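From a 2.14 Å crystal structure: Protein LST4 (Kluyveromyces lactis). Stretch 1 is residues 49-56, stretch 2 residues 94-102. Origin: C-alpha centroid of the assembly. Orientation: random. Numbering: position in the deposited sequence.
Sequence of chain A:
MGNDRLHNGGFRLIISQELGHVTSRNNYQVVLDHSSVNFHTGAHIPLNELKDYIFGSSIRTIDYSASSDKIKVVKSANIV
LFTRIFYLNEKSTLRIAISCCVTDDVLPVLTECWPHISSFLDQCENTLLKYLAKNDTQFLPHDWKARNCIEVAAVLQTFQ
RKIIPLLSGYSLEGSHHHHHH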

ATOM      1  N   GLU A  49       4.887   1.670 -14.251  1.00 50.39           N
ATOM      2  CA  GLU A  49       5.302   2.950 -13.702  1.00 55.15           C
ATOM      3  C   GLU A  49       5.098   2.906 -12.188  1.00 52.81           C
ATOM      4  O   GLU A  49       5.900   3.459 -11.437  1.00 49.94           O
ATOM      5  N   LEU A  50       4.032   2.241 -11.742  1.00 54.32           N
ATOM      6  CA  LEU A  50       3.772   2.131 -10.304  1.00 48.97           C
ATOM      7  C   LEU A  50       4.794   1.264  -9.588  1.00 47.03           C
ATOM      8  O   LEU A  50       5.271   1.663  -8.535  1.00 48.30           O
ATOM      9  N   LYS A  51       5.163   0.117 -10.167  1.00 45.92           N
ATOM     10  CA  LYS A  51       6.186  -0.756  -9.573  1.00 47.61           C
ATOM     11  C   LYS A  51       7.452   0.026  -9.285  1.00 48.63           C
ATOM     12  O   LYS A  51       8.132  -0.204  -8.286  1.00 49.56           O
ATOM     13  N   ASP A  52       7.755   0.960 -10.177  1.00 48.25           N
ATOM     14  CA  ASP A  52       8.939   1.796 -10.064  1.00 50.43           C
ATOM     15  C   ASP A  52       8.775   2.834  -8.936  1.00 50.25           C
ATOM     16  O   ASP A  52       9.691   3.049  -8.149  1.00 49.19           O
ATOM     17  N   TYR A  53       7.604   3.456  -8.844  1.00 47.30           N
ATOM     18  CA  TYR A  53       7.340   4.384  -7.744  1.00 49.94           C
ATOM     19  C   TYR A  53       7.298   3.688  -6.386  1.00 43.15           C
ATOM     20  O   TYR A  53       7.734   4.244  -5.387  1.00 48.56           O
ATOM     21  N   ILE A  54       6.787   2.473  -6.334  1.00 49.97           N
ATOM     22  CA  ILE A  54       6.658   1.724  -5.098  1.00 45.48           C
ATOM     23  C   ILE A  54       7.946   1.101  -4.649  1.00 48.83           C
ATOM     24  O   ILE A  54       8.324   1.244  -3.524  1.00 47.99           O
ATOM     25  N   PHE A  55       8.599   0.371  -5.526  1.00 44.28           N
ATOM     26  CA  PHE A  55       9.832  -0.273  -5.172  1.00 44.58           C
ATOM     27  C   PHE A  55      11.048   0.454  -5.766  1.00 54.89           C
ATOM     28  O   PHE A  55      12.160   0.001  -5.670  1.00 55.70           O
ATOM     29  N   GLY A  56      10.835   1.566  -6.426  1.00 55.58           N
ATOM     30  CA  GLY A  56      11.958   2.238  -7.021  1.00 58.29           C
ATOM     31  C   GLY A  56      12.732   2.979  -5.969  1.00 62.97           C
ATOM     32  O   GLY A  56      13.863   2.647  -5.691  1.00 77.74           O
ATOM     33  N   LEU A  94      12.922  -9.603   1.334  1.00 39.29           N
ATOM     34  CA  LEU A  94      11.793  -9.335   0.440  1.00 42.86           C
ATOM     35  C   LEU A  94      10.785  -8.355   1.038  1.00 43.77           C
ATOM     36  O   LEU A  94      10.405  -8.492   2.196  1.00 44.40           O
ATOM     37  N   ARG A  95      10.289  -7.427   0.228  1.00 47.49           N
ATOM     38  CA  ARG A  95       9.384  -6.401   0.727  1.00 41.77           C
ATOM     39  C   ARG A  95       7.940  -6.614   0.263  1.00 44.68           C
ATOM     40  O   ARG A  95       7.690  -7.157  -0.823  1.00 37.94           O
ATOM     41  N   ILE A  96       7.000  -6.252   1.133  1.00 34.02           N
ATOM     42  CA  ILE A  96       5.594  -6.191   0.780  1.00 33.53           C
ATOM     43  C   ILE A  96       5.177  -4.731   0.813  1.00 35.63           C
ATOM     44  O   ILE A  96       5.572  -3.992   1.718  1.00 32.16           O
ATOM     45  N   ALA A  97       4.367  -4.311  -0.150  1.00 30.02           N
ATOM     46  CA  ALA A  97       3.907  -2.938  -0.179  1.00 30.41           C
ATOM     47  C   ALA A  97       2.380  -2.840  -0.202  1.00 34.74           C
ATOM     48  O   ALA A  97       1.677  -3.613  -0.879  1.00 28.82           O
ATOM     49  N   ILE A  98       1.884  -1.890   0.576  1.00 28.70           N
ATOM     50  CA  ILE A  98       0.487  -1.491   0.529  1.00 29.66           C
ATOM     51  C   ILE A  98       0.472  -0.057   0.030  1.00 29.76           C
ATOM     52  O   ILE A  98       0.915   0.850   0.745  1.00 27.39           O
ATOM     53  N   SER A  99       0.017   0.148  -1.205  1.00 26.02           N
ATOM     54  CA  SER A  99       0.102   1.471  -1.838  1.00 30.03           C
ATOM     55  C   SER A  99      -1.258   1.999  -2.260  1.00 30.78           C
ATOM     56  O   SER A  99      -2.101   1.255  -2.765  1.00 29.23           O
ATOM     57  N   CYS A 100      -1.440   3.304  -2.162  1.00 29.07           N
ATOM     58  CA  CYS A 100      -2.722   3.877  -2.497  1.00 28.67           C
ATOM     59  C   CYS A 100      -2.572   5.154  -3.320  1.00 32.82           C
ATOM     60  O   CYS A 100      -1.786   6.030  -2.965  1.00 37.13           O
ATOM     61  N   CYS A 101      -3.309   5.237  -4.430  1.00 36.40           N
ATOM     62  CA  CYS A 101      -3.363   6.460  -5.236  1.00 35.99           C
ATOM     63  C   CYS A 101      -4.614   7.258  -4.898  1.00 39.00           C
ATOM     64  O   CYS A 101      -5.707   6.705  -4.868  1.00 37.27           O
ATOM     65  N   VAL A 102      -4.456   8.544  -4.690  1.00 38.16           N
ATOM     66  CA  VAL A 102      -5.555   9.472  -4.567  1.00 41.42           C
ATOM     67  C   VAL A 102      -5.233  10.762  -5.321  1.00 41.37           C
ATOM     68  O   VAL A 102      -4.117  10.999  -5.681  1.00 36.91           O
TER

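A helix laid across a β-strand meets it mainly through the side chains that face it, and the helix of residues 49-55 in LST4 illustrates the rule. Its axis passes 10.0 Å from that of the strand, at 114° between the two N-to-C directions. On the strand, alternation sends Arg95, Ala97, Ser99 and Cys101 toward the helix, while Ile96 and Ile98 point away.

Glu49 opens the stretch out of reach of the strand. Leu50, one residue on, points toward it in the m, t rotamer, and its CD2 lies 4.3 Å from SG of Cys101, itself an m rotamer; this is a loose apolar contact. Lys51, Asp52 and Tyr53 then carry the helix through the part of its turn that the strand does not meet.

Ile54 returns to the interface one turn after Leu50, its N donating a backbone hydrogen bond to Leu50 O (2.8 Å). Also m, t, it sits where the backbones come closest, its CA 7.3 Å from the CA of Ala97. CG2 of Ile54 packs 3.4 Å from CB of Ala97, whose side chain is a single methyl. CG1 of Ile54 lies 3.4 Å from OG of Ser99, an m rotamer whose hydroxyl is hydrogen-bonded elsewhere in the structure.

Phe55 starts out sideways, but with chi1 near -57° (m) its ring comes nearer the strand, where CZ reaches 3.9 Å from CB of Ala97. Arg95, with chi1 to chi3 m, t, m, lays one face of its guanidinium over CD1 of Phe55, while its NH2 lies at the ring's edge, 3.8 Å from CB of Phe55. NH2 also lies 3.7 Å from O of Phe55, and NE and NH2 are hydrogen-bonded elsewhere in the structure. No hydrogen bond links the two stretches: the contact rests on packing, apolar around Leu50 and Ile54 except for Ser99 OG, and with the guanidinium of Arg95 against Phe55, burying 316 Å² in all.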

ATOM      1  CB  GLU A  49       4.531   4.100 -14.347  1.00 58.44           C
ATOM      2  CG  GLU A  49       4.891   5.482 -13.828  1.00 64.23           C
ATOM      3  CD  GLU A  49       4.126   6.580 -14.556  1.00 64.86           C
ATOM      4  OE1 GLU A  49       3.542   6.280 -15.618  1.00 63.08           O
ATOM      5  OE2 GLU A  49       4.108   7.735 -14.072  1.00 64.22           O
ATOM      6  CB  LEU A  50       2.358   1.610 -10.049  1.00 47.09           C
ATOM      7  CG  LEU A  50       1.326   2.716 -10.289  1.00 56.58           C
ATOM      8  CD1 LEU A  50      -0.073   2.194 -10.184  1.00 53.39           C
ATOM      9  CD2 LEU A  50       1.523   3.845  -9.285  1.00 52.28           C
ATOM     10  CB  LYS A  51       6.533  -1.932 -10.497  1.00 55.04           C
ATOM     11  CG  LYS A  51       5.390  -2.904 -10.767  1.00 57.92           C
ATOM     12  CD  LYS A  51       5.363  -4.034  -9.757  1.00 63.60           C
ATOM     13  CE  LYS A  51       4.469  -5.168 -10.242  1.00 66.24           C
ATOM     14  NZ  LYS A  51       4.568  -5.321 -11.719  1.00 56.16           N
ATOM     15  CB  ASP A  52       9.233   2.453 -11.418  1.00 55.80           C
ATOM     16  CG  ASP A  52      10.533   3.230 -11.422  1.00 65.41           C
ATOM     17  OD1 ASP A  52      11.592   2.600 -11.217  1.00 71.34           O
ATOM     18  OD2 ASP A  52      10.506   4.450 -11.696  1.00 67.08           O
ATOM     19  CB  TYR A  53       6.029   5.131  -7.970  1.00 47.03           C
ATOM     20  CG  TYR A  53       6.061   6.158  -9.076  1.00 53.97           C
ATOM     21  CD1 TYR A  53       7.226   6.843  -9.379  1.00 63.86           C
ATOM     22  CD2 TYR A  53       4.923   6.455  -9.803  1.00 61.35           C
ATOM     23  CE1 TYR A  53       7.255   7.794 -10.379  1.00 67.61           C
ATOM     24  CE2 TYR A  53       4.942   7.397 -10.806  1.00 60.58           C
ATOM     25  CZ  TYR A  53       6.107   8.068 -11.089  1.00 64.78           C
ATOM     26  OH  TYR A  53       6.121   9.014 -12.091  1.00 77.20           O
ATOM     27  CB  ILE A  54       5.617   0.623  -5.248  1.00 41.31           C
ATOM     28  CG1 ILE A  54       4.279   1.241  -5.530  1.00 41.09           C
ATOM     29  CG2 ILE A  54       5.513  -0.236  -4.014  1.00 40.83           C
ATOM     30  CD1 ILE A  54       3.273   0.301  -6.085  1.00 35.87           C
ATOM     31  CB  PHE A  55       9.818  -1.725  -5.622  1.00 46.90           C
ATOM     32  CG  PHE A  55       8.687  -2.535  -5.080  1.00 46.74           C
ATOM     33  CD1 PHE A  55       8.734  -3.053  -3.815  1.00 45.44           C
ATOM     34  CD2 PHE A  55       7.604  -2.814  -5.850  1.00 36.44           C
ATOM     35  CE1 PHE A  55       7.721  -3.822  -3.327  1.00 41.46           C
ATOM     36  CE2 PHE A  55       6.579  -3.561  -5.359  1.00 44.11           C
ATOM     37  CZ  PHE A  55       6.637  -4.075  -4.095  1.00 38.43           C
ATOM     38  CB  LEU A  94      11.087 -10.648   0.082  1.00 40.74           C
ATOM     39  CG  LEU A  94      11.914 -11.711  -0.654  1.00 52.71           C
ATOM     40  CD1 LEU A  94      11.032 -12.870  -1.058  1.00 54.39           C
ATOM     41  CD2 LEU A  94      12.550 -11.101  -1.891  1.00 48.39           C
ATOM     42  CB  ARG A  95       9.870  -5.019   0.278  1.00 46.25           C
ATOM     43  CG  ARG A  95      11.169  -4.578   0.935  1.00 46.74           C
ATOM     44  CD  ARG A  95      11.686  -3.280   0.351  1.00 45.16           C
ATOM     45  NE  ARG A  95      11.985  -3.420  -1.065  1.00 49.60           N
ATOM     46  CZ  ARG A  95      12.270  -2.404  -1.868  1.00 55.78           C
ATOM     47  NH1 ARG A  95      12.296  -1.168  -1.381  1.00 60.28           N
ATOM     48  NH2 ARG A  95      12.539  -2.623  -3.151  1.00 57.96           N
ATOM     49  CB  ILE A  96       4.708  -6.995   1.735  1.00 33.90           C
ATOM     50  CG1 ILE A  96       5.017  -8.486   1.637  1.00 45.85           C
ATOM     51  CG2 ILE A  96       3.242  -6.757   1.430  1.00 37.11           C
ATOM     52  CD1 ILE A  96       4.183  -9.322   2.598  1.00 44.44           C
ATOM     53  CB  ALA A  97       4.490  -2.199  -1.370  1.00 26.67           C
ATOM     54  CB  ILE A  98      -0.190  -1.595   1.905  1.00 36.32           C
ATOM     55  CG1 ILE A  98      -0.011  -3.010   2.462  1.00 26.43           C
ATOM     56  CG2 ILE A  98      -1.668  -1.186   1.807  1.00 32.93           C
ATOM     57  CD1 ILE A  98      -0.497  -3.180   3.834  1.00 29.83           C
ATOM     58  CB  SER A  99       1.012   1.434  -3.079  1.00 35.75           C
ATOM     59  OG  SER A  99       2.301   0.922  -2.804  1.00 36.83           O
ATOM     60  CB  CYS A 100      -3.520   4.152  -1.220  1.00 36.95           C
ATOM     61  SG  CYS A 100      -5.238   4.698  -1.514  1.00 38.67           S
ATOM     62  CB  CYS A 101      -3.371   6.149  -6.739  1.00 38.51           C
ATOM     63  SG  CYS A 101      -2.118   4.995  -7.304  1.00 47.23           S
ATOM     64  CB  VAL A 102      -5.869   9.814  -3.096  1.00 38.17           C
ATOM     65  CG1 VAL A 102      -6.470   8.637  -2.379  1.00 33.90           C
ATOM     66  CG2 VAL A 102      -4.638  10.299  -2.370  1.00 32.69           C
TER